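Local coordinates for protein benzoylformate Decarboxylase (Polynucleobacter necessarius, PDB 4K9Q) that probably decarboxylates benzoylformate, using bound thiamine diphosphate and a magnesium ion, at residues V123-P129 with P153-P159; D216-F220 with L319-L323. All blocks are in the same frame, centred on the assembly; numbering follows the deposited sequence. Where two conformers were deposited one is given.

Contact 1 (V123-P129 with P153-P159)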
ATOM      1  N   VAL A 123      -7.036   4.314  -8.463  1.00  9.79           N
ATOM      2  CA  VAL A 123      -7.513   3.408  -9.506  1.00  9.53           C
ATOM      3  C   VAL A 123      -8.372   2.302  -8.890  1.00  8.12           C
ATOM      4  O   VAL A 123      -8.233   1.970  -7.711  1.00 13.21           O
ATOM      5  CB  VAL A 123      -6.360   2.783 -10.326  1.00  8.95           C
ATOM      6  CG1 VAL A 123      -5.698   3.843 -11.195  1.00 11.23           C
ATOM      7  CG2 VAL A 123      -5.328   2.122  -9.417  1.00 11.58           C
ATOM      8  N   LYS A 124      -9.263   1.734  -9.692  1.00  9.83           N
ATOM      9  CA  LYS A 124     -10.094   0.625  -9.224  1.00 10.02           C
ATOM     10  C   LYS A 124      -9.301  -0.682  -9.143  1.00 10.70           C
ATOM     11  O   LYS A 124      -9.663  -1.605  -8.395  1.00 11.99           O
ATOM     12  CB  LYS A 124     -11.304   0.444 -10.140  1.00 10.84           C
ATOM     13  CG  LYS A 124     -12.277   1.619 -10.112  1.00  9.72           C
ATOM     14  CD  LYS A 124     -13.483   1.344 -10.990  1.00  9.86           C
ATOM     15  CE  LYS A 124     -14.310   0.164 -10.469  1.00 11.90           C
ATOM     16  NZ  LYS A 124     -15.567   0.013 -11.247  1.00 11.12           N
ATOM     17  N   TRP A 125      -8.213  -0.740  -9.903  1.00 11.36           N
ATOM     18  CA  TRP A 125      -7.399  -1.938 -10.033  1.00 11.81           C
ATOM     19  C   TRP A 125      -6.071  -1.527 -10.645  1.00 11.03           C
ATOM     20  O   TRP A 125      -6.026  -0.665 -11.527  1.00 10.78           O
ATOM     21  CB  TRP A 125      -8.093  -2.958 -10.937  1.00 10.51           C
ATOM     22  CG  TRP A 125      -7.370  -4.293 -11.077  1.00 12.83           C
ATOM     23  CD1 TRP A 125      -6.947  -5.115 -10.071  1.00 12.74           C
ATOM     24  CD2 TRP A 125      -7.031  -4.956 -12.305  1.00 10.54           C
ATOM     25  NE1 TRP A 125      -6.349  -6.242 -10.599  1.00 12.00           N
ATOM     26  CE2 TRP A 125      -6.393  -6.171 -11.965  1.00 11.58           C
ATOM     27  CE3 TRP A 125      -7.194  -4.632 -13.656  1.00 11.74           C
ATOM     28  CZ2 TRP A 125      -5.914  -7.061 -12.929  1.00 12.45           C
ATOM     29  CZ3 TRP A 125      -6.727  -5.519 -14.611  1.00 13.83           C
ATOM     30  CH2 TRP A 125      -6.096  -6.722 -14.243  1.00 12.03           C
ATOM     31  N   SER A 126      -4.996  -2.147 -10.174  1.00 11.73           N
ATOM     32  CA  SER A 126      -3.673  -1.907 -10.737  0.57 11.31           C
ATOM     33  C   SER A 126      -2.936  -3.236 -10.812  1.00 10.59           C
ATOM     34  O   SER A 126      -2.972  -4.047  -9.883  1.00 12.27           O
ATOM     35  CB  SER A 126      -2.895  -0.893  -9.895  0.57 11.52           C
ATOM     36  OG  SER A 126      -2.755  -1.350  -8.566  0.57 12.51           O
ATOM     37  N   TYR A 127      -2.275  -3.474 -11.937  1.00 10.03           N
ATOM     38  CA  TYR A 127      -1.755  -4.816 -12.200  1.00  9.57           C
ATOM     39  C   TYR A 127      -0.572  -4.820 -13.152  1.00 10.68           C
ATOM     40  O   TYR A 127      -0.509  -4.022 -14.086  1.00 10.48           O
ATOM     41  CB  TYR A 127      -2.879  -5.644 -12.819  1.00 10.31           C
ATOM     42  CG  TYR A 127      -2.731  -7.143 -12.768  1.00 11.09           C
ATOM     43  CD1 TYR A 127      -2.734  -7.821 -11.554  1.00 14.92           C
ATOM     44  CD2 TYR A 127      -2.664  -7.888 -13.937  1.00 13.30           C
ATOM     45  CE1 TYR A 127      -2.636  -9.206 -11.509  1.00 14.76           C
ATOM     46  CE2 TYR A 127      -2.566  -9.267 -13.903  1.00 13.82           C
ATOM     47  CZ  TYR A 127      -2.551  -9.920 -12.689  1.00 16.44           C
ATOM     48  OH  TYR A 127      -2.455 -11.295 -12.658  1.00 15.84           O
ATOM     49  N   GLU A 128       0.343  -5.754 -12.930  1.00 10.54           N
ATOM     50  CA  GLU A 128       1.432  -6.027 -13.868  1.00 12.40           C
ATOM     51  C   GLU A 128       1.361  -7.516 -14.213  1.00 13.05           C
ATOM     52  O   GLU A 128       1.662  -8.353 -13.364  1.00 13.56           O
ATOM     53  CB  GLU A 128       2.770  -5.682 -13.216  1.00 12.04           C
ATOM     54  CG  GLU A 128       3.996  -5.741 -14.130  1.00 14.68           C
ATOM     55  CD  GLU A 128       5.211  -5.044 -13.510  1.00 18.69           C
ATOM     56  OE1 GLU A 128       5.391  -3.831 -13.753  1.00 16.41           O
ATOM     57  OE2 GLU A 128       5.986  -5.700 -12.774  1.00 18.56           O
ATOM     58  N   PRO A 129       0.935  -7.858 -15.448  1.00 12.29           N
ATOM     59  CA  PRO A 129       0.677  -9.276 -15.769  1.00 10.62           C
ATOM     60  C   PRO A 129       1.845 -10.208 -15.428  1.00 13.78           C
ATOM     61  O   PRO A 129       3.016  -9.847 -15.592  1.00 13.27           O
ATOM     62  CB  PRO A 129       0.429  -9.245 -17.286  1.00 12.72           C
ATOM     63  CG  PRO A 129      -0.184  -7.890 -17.505  1.00 14.37           C
ATOM     64  CD  PRO A 129       0.603  -6.976 -16.581  1.00 12.55           C
ATOM     65  N   PRO A 153     -11.089   4.557 -13.416  1.00 10.20           N
ATOM     66  CA  PRO A 153      -9.870   4.177 -14.131  1.00  9.50           C
ATOM     67  C   PRO A 153      -9.156   2.980 -13.518  1.00  9.89           C
ATOM     68  O   PRO A 153      -9.266   2.714 -12.317  1.00 10.02           O
ATOM     69  CB  PRO A 153      -8.991   5.434 -14.016  1.00 10.50           C
ATOM     70  CG  PRO A 153      -9.424   6.062 -12.739  1.00 11.05           C
ATOM     71  CD  PRO A 153     -10.915   5.803 -12.642  1.00  9.44           C
ATOM     72  N   VAL A 154      -8.428   2.266 -14.365  1.00 10.47           N
ATOM     73  CA  VAL A 154      -7.604   1.134 -13.950  1.00 10.25           C
ATOM     74  C   VAL A 154      -6.204   1.302 -14.548  1.00 10.80           C
ATOM     75  O   VAL A 154      -6.006   2.087 -15.485  1.00  9.93           O
ATOM     76  CB  VAL A 154      -8.208  -0.201 -14.421  1.00 10.19           C
ATOM     77  CG1 VAL A 154      -9.570  -0.433 -13.784  1.00 10.91           C
ATOM     78  CG2 VAL A 154      -8.337  -0.210 -15.937  1.00 13.34           C
ATOM     79  N   PHE A 155      -5.227   0.579 -13.999  1.00  8.10           N
ATOM     80  CA  PHE A 155      -3.840   0.749 -14.430  1.00  9.34           C
ATOM     81  C   PHE A 155      -3.178  -0.586 -14.740  1.00  9.78           C
ATOM     82  O   PHE A 155      -3.222  -1.513 -13.921  1.00  9.81           O
ATOM     83  CB  PHE A 155      -3.021   1.477 -13.359  1.00  9.25           C
ATOM     84  CG  PHE A 155      -1.547   1.526 -13.662  1.00  9.10           C
ATOM     85  CD1 PHE A 155      -1.072   2.318 -14.700  1.00 13.18           C
ATOM     86  CD2 PHE A 155      -0.640   0.770 -12.934  1.00 11.57           C
ATOM     87  CE1 PHE A 155       0.289   2.370 -14.998  1.00 12.92           C
ATOM     88  CE2 PHE A 155       0.731   0.825 -13.229  1.00 12.51           C
ATOM     89  CZ  PHE A 155       1.187   1.614 -14.270  1.00 11.71           C
ATOM     90  N   LEU A 156      -2.566  -0.677 -15.926  1.00 10.56           N
ATOM     91  CA  LEU A 156      -1.740  -1.833 -16.297  1.00  9.81           C
ATOM     92  C   LEU A 156      -0.302  -1.398 -16.563  1.00 12.41           C
ATOM     93  O   LEU A 156      -0.067  -0.441 -17.311  1.00 11.68           O
ATOM     94  CB  LEU A 156      -2.276  -2.498 -17.570  1.00 12.87           C
ATOM     95  CG  LEU A 156      -3.676  -3.112 -17.521  1.00  9.87           C
ATOM     96  CD1 LEU A 156      -4.050  -3.640 -18.899  1.00 12.13           C
ATOM     97  CD2 LEU A 156      -3.721  -4.219 -16.480  1.00 13.20           C
ATOM     98  N   SER A 157       0.643  -2.108 -15.958  1.00  9.94           N
ATOM     99  CA  SER A 157       2.065  -1.932 -16.187  1.00 11.81           C
ATOM    100  C   SER A 157       2.515  -3.063 -17.101  1.00 11.24           C
ATOM    101  O   SER A 157       2.364  -4.239 -16.757  1.00 10.91           O
ATOM    102  CB  SER A 157       2.802  -2.003 -14.847  1.00 12.63           C
ATOM    103  OG  SER A 157       4.202  -1.974 -15.033  1.00 11.81           O
ATOM    104  N   LEU A 158       3.082  -2.712 -18.252  1.00  9.87           N
ATOM    105  CA  LEU A 158       3.297  -3.665 -19.339  1.00 10.63           C
ATOM    106  C   LEU A 158       4.765  -3.731 -19.788  1.00 10.26           C
ATOM    107  O   LEU A 158       5.241  -2.870 -20.519  1.00 11.81           O
ATOM    108  CB  LEU A 158       2.368  -3.300 -20.510  1.00 11.45           C
ATOM    109  CG  LEU A 158       0.879  -3.314 -20.099  1.00 12.42           C
ATOM    110  CD1 LEU A 158       0.022  -2.533 -21.043  1.00 12.81           C
ATOM    111  CD2 LEU A 158       0.362  -4.735 -19.947  1.00 13.15           C
ATOM    112  N   PRO A 159       5.495  -4.754 -19.330  1.00  9.48           N
ATOM    113  CA  PRO A 159       6.907  -4.899 -19.727  1.00 10.93           C
ATOM    114  C   PRO A 159       7.097  -4.907 -21.251  1.00 12.16           C
ATOM    115  O   PRO A 159       6.363  -5.587 -21.958  1.00 11.95           O
ATOM    116  CB  PRO A 159       7.297  -6.249 -19.118  1.00 12.53           C
ATOM    117  CG  PRO A 159       6.424  -6.355 -17.899  1.00 11.69           C
ATOM    118  CD  PRO A 159       5.102  -5.742 -18.305  1.00 12.03           C
TER
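Tyr127 and Leu156 form one parallel bridge, and Ser126 and Phe155 the other, where strand 126-127 joins strand 154-159, the two strands of a beta-alpha-beta unit in the N-terminal cofactor-binding domain. Strand 126-127 is an outermost strand of the parallel sheet within this chain; helix 135-147 makes the crossover. Backbone hydrogen bonds follow the parallel pattern, in which one residue reaches two neighbours of the opposite strand. Phe155 N donates to Trp125 O (2.9 Å), while Tyr127 N reaches Phe155 O at 2.9 Å through a bent bond, with 140° at the hydrogen. Ser157 N then donates to Tyr127 O, again at 2.9 Å. Toward Val123 the pattern shifts, and Lys124 N, rather than Trp125 N, meets Pro153 O at 2.8 Å in a nearly straight bond of 171°. Apolar contact gathers at Leu156, whose CD2 branch lies 3.8 Å from Trp125 CZ3 and also meets Tyr127 CB (4.0 Å). Tyr127 CB in turn sits over the rim of one face of the Trp125 indole, so methyl, indole and tyrosine form one cluster. On the Phe155 side Ser126 CB approaches the phenyl ring at its edge, and Ser126 packs on Glu114 of the second subunit. The polar side chains meet at Glu128, extended with CG anti to the backbone N (chi1 -172°). Ser157 OG donates to the anti lone pair of Glu128 OE1 over a short 2.5 Å, and Gln98 NE2 grips the same oxygen. One buried acceptor remains without a hydrogen bond: Ser157 O faces Pro129, which has no N-H to give, and meets its CD carbon at 3.3 Å.

Contact 2 (D216-F220 with L319-L323); sequences DGIAF and LIEAL
Two helices of the Rossmann-like central domain, 214-224 and 315-323, run side by side over its parallel sheet, and Phe220 and Leu319 meet between them. The axes of the short segments come within 9.6 Å and diverge by 25°, with the same N-to-C sense. Phe220 has CG anti to its own backbone nitrogen (chi1 -165°), which sends the ring across to the second helix. Leu319 CD2 lies 3.7 Å from Phe220 CG, the two side chains crossing at about a right angle, and Ala322 CB reaches Phe220 CE1 at 3.6 Å. The other branch of Leu319, CD1, rests 3.8 Å from Gly217 N. Phe220 and Leu319 both also touch Ile270 on strand 266-270, so the pair packs on the sheet as well. Replacing Phe220 with an alanine would probably open a gap between Leu319 CD2, Ala322 and the sheet. Elsewhere between the helices, Asp216 OD2 passes the Ile320 CG1 methylene at 3.5 Å and Ala219 CB meets Leu323 CD1. No direct hydrogen bond crosses; a water bridges instead, donating to Asp216 O (2.9 Å) and weakly to Leu319 O (3.0 Å). Each carbonyl already accepts an intrahelical bond, from Phe220 N and Leu323 N respectively. Near-parallel helices sharing one side of a sheet ordered 3-2-1-4-5-6 are typical of the Rossmann-type alpha/beta fold.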
ATOM      1  N   ASP A 216     -35.665  11.605 -17.081  1.00 17.84           N
ATOM      2  CA  ASP A 216     -36.228  10.936 -15.913  1.00 16.82           C
ATOM      3  C   ASP A 216     -36.168  11.810 -14.662  1.00 15.33           C
ATOM      4  O   ASP A 216     -37.047  11.744 -13.812  1.00 16.97           O
ATOM      5  CB  ASP A 216     -35.515   9.609 -15.665  1.00 18.73           C
ATOM      6  CG  ASP A 216     -35.396   8.781 -16.929  1.00 26.19           C
ATOM      7  OD1 ASP A 216     -34.363   8.905 -17.630  1.00 24.97           O
ATOM      8  OD2 ASP A 216     -36.345   8.025 -17.231  1.00 24.64           O
ATOM      9  N   GLY A 217     -35.127  12.630 -14.556  1.00 15.65           N
ATOM     10  CA  GLY A 217     -35.027  13.577 -13.457  1.00 15.47           C
ATOM     11  C   GLY A 217     -36.083  14.663 -13.584  1.00 16.05           C
ATOM     12  O   GLY A 217     -36.641  15.112 -12.583  1.00 16.65           O
ATOM     13  N   ILE A 218     -36.363  15.086 -14.814  1.00 14.33           N
ATOM     14  CA  ILE A 218     -37.397  16.089 -15.057  1.00 14.07           C
ATOM     15  C   ILE A 218     -38.770  15.518 -14.710  1.00 16.33           C
ATOM     16  O   ILE A 218     -39.567  16.156 -14.012  1.00 15.70           O
ATOM     17  CB  ILE A 218     -37.395  16.565 -16.514  1.00 14.94           C
ATOM     18  CG1 ILE A 218     -36.110  17.348 -16.810  1.00 14.42           C
ATOM     19  CG2 ILE A 218     -38.611  17.454 -16.788  1.00 18.54           C
ATOM     20  CD1 ILE A 218     -35.910  17.622 -18.281  1.00 16.02           C
ATOM     21  N   ALA A 219     -39.036  14.305 -15.188  1.00 17.26           N
ATOM     22  CA  ALA A 219     -40.305  13.647 -14.889  1.00 15.50           C
ATOM     23  C   ALA A 219     -40.541  13.525 -13.385  1.00 17.32           C
ATOM     24  O   ALA A 219     -41.638  13.809 -12.895  1.00 19.41           O
ATOM     25  CB  ALA A 219     -40.372  12.282 -15.563  1.00 21.47           C
ATOM     26  N   PHE A 220     -39.510  13.104 -12.656  1.00 16.72           N
ATOM     27  CA  PHE A 220     -39.604  12.915 -11.212  1.00 16.91           C
ATOM     28  C   PHE A 220     -39.922  14.234 -10.507  1.00 18.75           C
ATOM     29  O   PHE A 220     -40.814  14.301  -9.671  1.00 18.37           O
ATOM     30  CB  PHE A 220     -38.291  12.328 -10.677  1.00 17.85           C
ATOM     31  CG  PHE A 220     -38.399  11.767  -9.286  1.00 19.27           C
ATOM     32  CD1 PHE A 220     -39.126  10.612  -9.049  1.00 20.49           C
ATOM     33  CD2 PHE A 220     -37.773  12.392  -8.221  1.00 18.42           C
ATOM     34  CE1 PHE A 220     -39.232  10.084  -7.765  1.00 25.38           C
ATOM     35  CE2 PHE A 220     -37.873  11.874  -6.932  1.00 23.32           C
ATOM     36  CZ  PHE A 220     -38.604  10.719  -6.705  1.00 24.66           C
ATOM     37  N   LEU A 319     -34.680   6.471 -10.723  1.00 13.86           N
ATOM     38  CA  LEU A 319     -35.715   7.440 -11.082  1.00 15.34           C
ATOM     39  C   LEU A 319     -36.891   6.765 -11.801  1.00 17.95           C
ATOM     40  O   LEU A 319     -38.050   7.101 -11.572  1.00 19.78           O
ATOM     41  CB  LEU A 319     -35.123   8.567 -11.933  1.00 17.66           C
ATOM     42  CG  LEU A 319     -34.246   9.535 -11.132  1.00 14.91           C
ATOM     43  CD1 LEU A 319     -33.327  10.333 -12.051  1.00 13.02           C
ATOM     44  CD2 LEU A 319     -35.116  10.460 -10.274  1.00 17.54           C
ATOM     45  N   ILE A 320     -36.583   5.806 -12.663  1.00 16.47           N
ATOM     46  CA  ILE A 320     -37.622   5.058 -13.369  1.00 18.54           C
ATOM     47  C   ILE A 320     -38.489   4.251 -12.392  1.00 20.69           C
ATOM     48  O   ILE A 320     -39.720   4.273 -12.470  1.00 20.45           O
ATOM     49  CB  ILE A 320     -37.007   4.129 -14.440  1.00 18.94           C
ATOM     50  CG1 ILE A 320     -36.450   4.966 -15.597  1.00 19.25           C
ATOM     51  CG2 ILE A 320     -38.044   3.152 -14.952  1.00 24.30           C
ATOM     52  CD1 ILE A 320     -35.553   4.189 -16.517  1.00 21.22           C
ATOM     53  N   GLU A 321     -37.847   3.563 -11.453  1.00 17.06           N
ATOM     54  CA  GLU A 321     -38.579   2.760 -10.483  1.00 19.81           C
ATOM     55  C   GLU A 321     -39.391   3.614  -9.504  1.00 20.36           C
ATOM     56  O   GLU A 321     -40.517   3.264  -9.142  1.00 21.19           O
ATOM     57  CB  GLU A 321     -37.631   1.826  -9.724  1.00 18.85           C
ATOM     58  CG  GLU A 321     -37.067   0.691 -10.582  1.00 19.40           C
ATOM     59  CD  GLU A 321     -38.154  -0.057 -11.341  1.00 29.15           C
ATOM     60  OE1 GLU A 321     -39.069  -0.605 -10.691  1.00 27.16           O
ATOM     61  OE2 GLU A 321     -38.105  -0.086 -12.592  1.00 35.00           O
ATOM     62  N   ALA A 322     -38.822   4.735  -9.072  1.00 16.82           N
ATOM     63  CA  ALA A 322     -39.483   5.559  -8.071  1.00 20.33           C
ATOM     64  C   ALA A 322     -40.700   6.249  -8.674  1.00 18.92           C
ATOM     65  O   ALA A 322     -41.728   6.392  -8.015  1.00 20.81           O
ATOM     66  CB  ALA A 322     -38.520   6.575  -7.502  1.00 18.02           C
ATOM     67  N   LEU A 323     -40.576   6.672  -9.927  1.00 20.46           N
ATOM     68  CA  LEU A 323     -41.674   7.331 -10.627  1.00 21.80           C
ATOM     69  C   LEU A 323     -42.937   6.471 -10.571  1.00 24.49           C
ATOM     70  O   LEU A 323     -44.042   6.993 -10.437  1.00 27.44           O
ATOM     71  CB  LEU A 323     -41.304   7.582 -12.087  1.00 20.11           C
ATOM     72  CG  LEU A 323     -41.508   8.940 -12.759  1.00 30.94           C
ATOM     73  CD1 LEU A 323     -42.038   8.733 -14.175  1.00 25.22           C
ATOM     74  CD2 LEU A 323     -42.414   9.863 -11.973  1.00 28.91           C
TER
HETATM   75  O   HOH W   1     -38.539   9.231 -13.667  1.00 21.61           O

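Contact 1 joins strand to strand and contact 2 helix to helix, in different alpha/beta domains of one chain. Contact 1 is mostly buried and local in sequence, joining strands separated by a single crossover; backbone hydrogen bonds carry it, supplemented by a carboxylate. Contact 2 is partly buried and bridges 98 intervening residues; apolar side chains carry it, and its polar link passes through water. A second subunit reaches contact 1, whereas no other chain touches contact 2. The two share no elements: their centres lie 37 Å apart, their nearest atoms about 20 Å, and both lie away from the thiamine diphosphate and magnesium sites.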